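PDB 6AN0: histidinol dehydrogenase from Elizabethkingia anophelis NUHP1, which probably catalyses the zinc- and NAD-dependent oxidation of L-histidinol, by way of L-histidinaldehyde, to L-histidine in the last step of histidine biosynthesis. Local coordinates for residues P329-L334 and H371-N376. Residues are numbered along the deposited sequence; the frame is centred on the assembly and turned at random.
Sequences PEHLIL and HTLPTN
E330 and L373 meet at the N-terminal end of strand 331-335 in a six-stranded parallel sheet, where the loop 371-376 lies across the strand's start, and the pair illustrates how a predicted proton acceptor can be set among a leucine side chain, a threonine hydroxyl and a backbone carbonyl. CG of E330 packs 3.6 Å from CB of L373, the two side chains crossing at about a right angle. With CG anti to the backbone N (chi1 -179°) and the chain extended beyond it, OE2 of E330 comes 3.8 Å from CB of L373. OE1 of E330 lies 3.8 Å from OG1 of T375, and no hydrogen bond links the carboxylate to the loop. At the backbone, CA of E330 makes a CH...O contact with O of P374 at 3.4 Å. H331, the strand's first residue and the other predicted proton acceptor, has its NE2 3.4 Å from CD1 of L373, which approaches the imidazole obliquely.

E242 takes the E330 amide N on its carboxylate and ND1 of H331 on its backbone O, while P240 O holds OG1 of T375. The H331 side chain, beside the predicted zinc ligand Q263, is about 6 Å from a bound zinc ion, and E330 neighbours S241, predicted to bind substrate. H371 is hydrogen-bonded through ND1 to the backbone O of D364, a zinc ligand. A water at the edge of the H331 ring, in its plane, lies 2.9 Å from NE2 and donates to O of H371 at 2.7 Å.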
ATOM      1  N   PRO A 329     -17.842   1.008   5.519  1.00 18.06           N
ATOM      2  CA  PRO A 329     -18.135  -0.423   5.385  1.00 17.49           C
ATOM      3  C   PRO A 329     -17.291  -1.115   4.319  1.00 21.69           C
ATOM      4  O   PRO A 329     -16.911  -0.530   3.300  1.00 23.33           O
ATOM      5  CB  PRO A 329     -19.618  -0.440   4.985  1.00 16.64           C
ATOM      6  CG  PRO A 329     -19.793   0.873   4.204  1.00 17.36           C
ATOM      7  CD  PRO A 329     -18.899   1.862   4.942  1.00 17.68           C
ATOM      8  N   GLU A 330     -17.008  -2.398   4.561  1.00 18.03           N
ATOM      9  CA  GLU A 330     -16.377  -3.213   3.522  1.00 17.11           C
ATOM     10  C   GLU A 330     -17.238  -3.248   2.254  1.00 18.32           C
ATOM     11  O   GLU A 330     -16.740  -3.036   1.141  1.00 17.88           O
ATOM     12  CB  GLU A 330     -16.138  -4.631   4.040  1.00 21.87           C
ATOM     13  CG  GLU A 330     -15.472  -5.533   3.017  1.00 22.98           C
ATOM     14  CD  GLU A 330     -15.586  -7.006   3.355  1.00 32.11           C
ATOM     15  OE1 GLU A 330     -16.442  -7.366   4.184  1.00 29.73           O
ATOM     16  OE2 GLU A 330     -14.838  -7.806   2.760  1.00 27.30           O
ATOM     17  N   HIS A 331     -18.535  -3.524   2.406  1.00 18.76           N
ATOM     18  CA  HIS A 331     -19.489  -3.494   1.300  1.00 18.09           C
ATOM     19  C   HIS A 331     -20.604  -2.513   1.619  1.00 18.07           C
ATOM     20  O   HIS A 331     -21.124  -2.501   2.742  1.00 17.05           O
ATOM     21  CB  HIS A 331     -20.145  -4.856   1.060  1.00 22.09           C
ATOM     22  CG  HIS A 331     -19.187  -5.979   0.858  1.00 22.30           C
ATOM     23  ND1 HIS A 331     -18.781  -6.801   1.890  1.00 24.77           N
ATOM     24  CD2 HIS A 331     -18.592  -6.453  -0.261  1.00 25.18           C
ATOM     25  CE1 HIS A 331     -17.961  -7.722   1.415  1.00 25.71           C
ATOM     26  NE2 HIS A 331     -17.828  -7.532   0.113  1.00 27.67           N
ATOM     27  N   LEU A 332     -20.999  -1.721   0.626  1.00 17.87           N
ATOM     28  CA  LEU A 332     -22.101  -0.770   0.765  1.00 16.75           C
ATOM     29  C   LEU A 332     -23.138  -1.085  -0.302  1.00 18.47           C
ATOM     30  O   LEU A 332     -22.811  -1.093  -1.488  1.00 19.27           O
ATOM     31  CB  LEU A 332     -21.592   0.663   0.602  1.00 16.10           C
ATOM     32  CG  LEU A 332     -22.658   1.757   0.510  1.00 18.54           C
ATOM     33  CD1 LEU A 332     -23.503   1.755   1.794  1.00 18.28           C
ATOM     34  CD2 LEU A 332     -22.007   3.121   0.300  1.00 16.93           C
ATOM     35  N   ILE A 333     -24.384  -1.325   0.101  1.00 18.04           N
ATOM     36  CA  ILE A 333     -25.472  -1.522  -0.858  1.00 18.64           C
ATOM     37  C   ILE A 333     -26.401  -0.314  -0.794  1.00 21.83           C
ATOM     38  O   ILE A 333     -26.985  -0.021   0.258  1.00 19.24           O
ATOM     39  CB  ILE A 333     -26.243  -2.826  -0.597  1.00 20.87           C
ATOM     40  CG1 ILE A 333     -25.286  -4.033  -0.628  1.00 20.46           C
ATOM     41  CG2 ILE A 333     -27.368  -2.993  -1.634  1.00 22.28           C
ATOM     42  CD1 ILE A 333     -25.969  -5.394  -0.427  1.00 23.78           C
ATOM     43  N   LEU A 334     -26.561   0.379  -1.924  1.00 18.10           N
ATOM     44  CA  LEU A 334     -27.478   1.521  -2.009  1.00 20.96           C
ATOM     45  C   LEU A 334     -28.770   1.035  -2.651  1.00 22.39           C
ATOM     46  O   LEU A 334     -28.930   1.069  -3.871  1.00 22.09           O
ATOM     47  CB  LEU A 334     -26.873   2.677  -2.800  1.00 21.70           C
ATOM     48  CG  LEU A 334     -25.610   3.309  -2.227  1.00 24.63           C
ATOM     49  CD1 LEU A 334     -25.270   4.541  -3.079  1.00 27.26           C
ATOM     50  CD2 LEU A 334     -25.774   3.674  -0.729  1.00 20.91           C
ATOM     51  N   HIS A 371     -13.338  -9.045  -4.685  1.00 22.42           N
ATOM     52  CA  HIS A 371     -13.994  -9.215  -3.393  1.00 20.52           C
ATOM     53  C   HIS A 371     -13.023  -9.195  -2.218  1.00 18.12           C
ATOM     54  O   HIS A 371     -13.461  -9.343  -1.064  1.00 22.38           O
ATOM     55  CB  HIS A 371     -14.874 -10.490  -3.385  1.00 21.15           C
ATOM     56  CG  HIS A 371     -14.147 -11.798  -3.215  1.00 24.46           C
ATOM     57  ND1 HIS A 371     -14.689 -12.990  -3.652  1.00 27.01           N
ATOM     58  CD2 HIS A 371     -12.977 -12.123  -2.609  1.00 29.39           C
ATOM     59  CE1 HIS A 371     -13.877 -13.987  -3.341  1.00 28.81           C
ATOM     60  NE2 HIS A 371     -12.830 -13.487  -2.708  1.00 30.34           N
ATOM     61  N   THR A 372     -11.720  -9.029  -2.474  1.00 21.82           N
ATOM     62  CA  THR A 372     -10.715  -8.964  -1.401  1.00 19.36           C
ATOM     63  C   THR A 372     -10.609  -7.502  -0.974  1.00 21.50           C
ATOM     64  O   THR A 372      -9.909  -6.700  -1.605  1.00 23.98           O
ATOM     65  CB  THR A 372      -9.380  -9.535  -1.865  1.00 20.84           C
ATOM     66  OG1 THR A 372      -9.595 -10.853  -2.381  1.00 24.44           O
ATOM     67  CG2 THR A 372      -8.422  -9.673  -0.683  1.00 23.33           C
ATOM     68  N   LEU A 373     -11.314  -7.156   0.101  1.00 20.24           N
ATOM     69  CA  LEU A 373     -11.677  -5.785   0.431  1.00 20.12           C
ATOM     70  C   LEU A 373     -11.364  -5.447   1.882  1.00 20.23           C
ATOM     71  O   LEU A 373     -11.384  -6.324   2.747  1.00 20.94           O
ATOM     72  CB  LEU A 373     -13.171  -5.562   0.188  1.00 18.05           C
ATOM     73  CG  LEU A 373     -13.643  -5.669  -1.256  1.00 20.10           C
ATOM     74  CD1 LEU A 373     -15.158  -5.875  -1.289  1.00 21.98           C
ATOM     75  CD2 LEU A 373     -13.273  -4.386  -1.985  1.00 20.74           C
ATOM     76  N   PRO A 374     -11.109  -4.169   2.174  1.00 18.44           N
ATOM     77  CA  PRO A 374     -10.760  -3.755   3.546  1.00 19.98           C
ATOM     78  C   PRO A 374     -11.985  -3.726   4.449  1.00 19.00           C
ATOM     79  O   PRO A 374     -13.018  -3.134   4.116  1.00 26.08           O
ATOM     80  CB  PRO A 374     -10.188  -2.345   3.356  1.00 20.39           C
ATOM     81  CG  PRO A 374     -10.892  -1.841   2.137  1.00 20.02           C
ATOM     82  CD  PRO A 374     -11.016  -3.046   1.217  1.00 18.39           C
ATOM     83  N   THR A 375     -11.853  -4.344   5.596  1.00 21.02           N
ATOM     84  CA  THR A 375     -12.941  -4.515   6.544  1.00 22.47           C
ATOM     85  C   THR A 375     -12.584  -3.823   7.866  1.00 24.13           C
ATOM     86  O   THR A 375     -11.483  -3.288   8.036  1.00 25.52           O
ATOM     87  CB  THR A 375     -13.201  -6.008   6.727  1.00 29.45           C
ATOM     88  OG1 THR A 375     -14.534  -6.210   7.215  1.00 48.42           O
ATOM     89  CG2 THR A 375     -12.180  -6.548   7.695  1.00 23.78           C
ATOM     90  N   ASN A 376     -13.538  -3.811   8.802  1.00 21.45           N
ATOM     91  CA  ASN A 376     -13.309  -3.321  10.165  1.00 24.61           C
ATOM     92  C   ASN A 376     -12.900  -1.849  10.175  1.00 29.68           C
ATOM     93  O   ASN A 376     -12.194  -1.393  11.083  1.00 30.83           O
ATOM     94  CB  ASN A 376     -12.262  -4.175  10.887  1.00 26.26           C
ATOM     95  CG  ASN A 376     -12.327  -4.037  12.398  1.00 45.01           C
ATOM     96  OD1 ASN A 376     -13.361  -3.679  12.962  1.00 53.10           O
ATOM     97  ND2 ASN A 376     -11.211  -4.315  13.060  1.00 54.97           N
TER
HETATM   98  O   HOH W   1     -15.956  -9.728  -0.018  1.00 46.62           O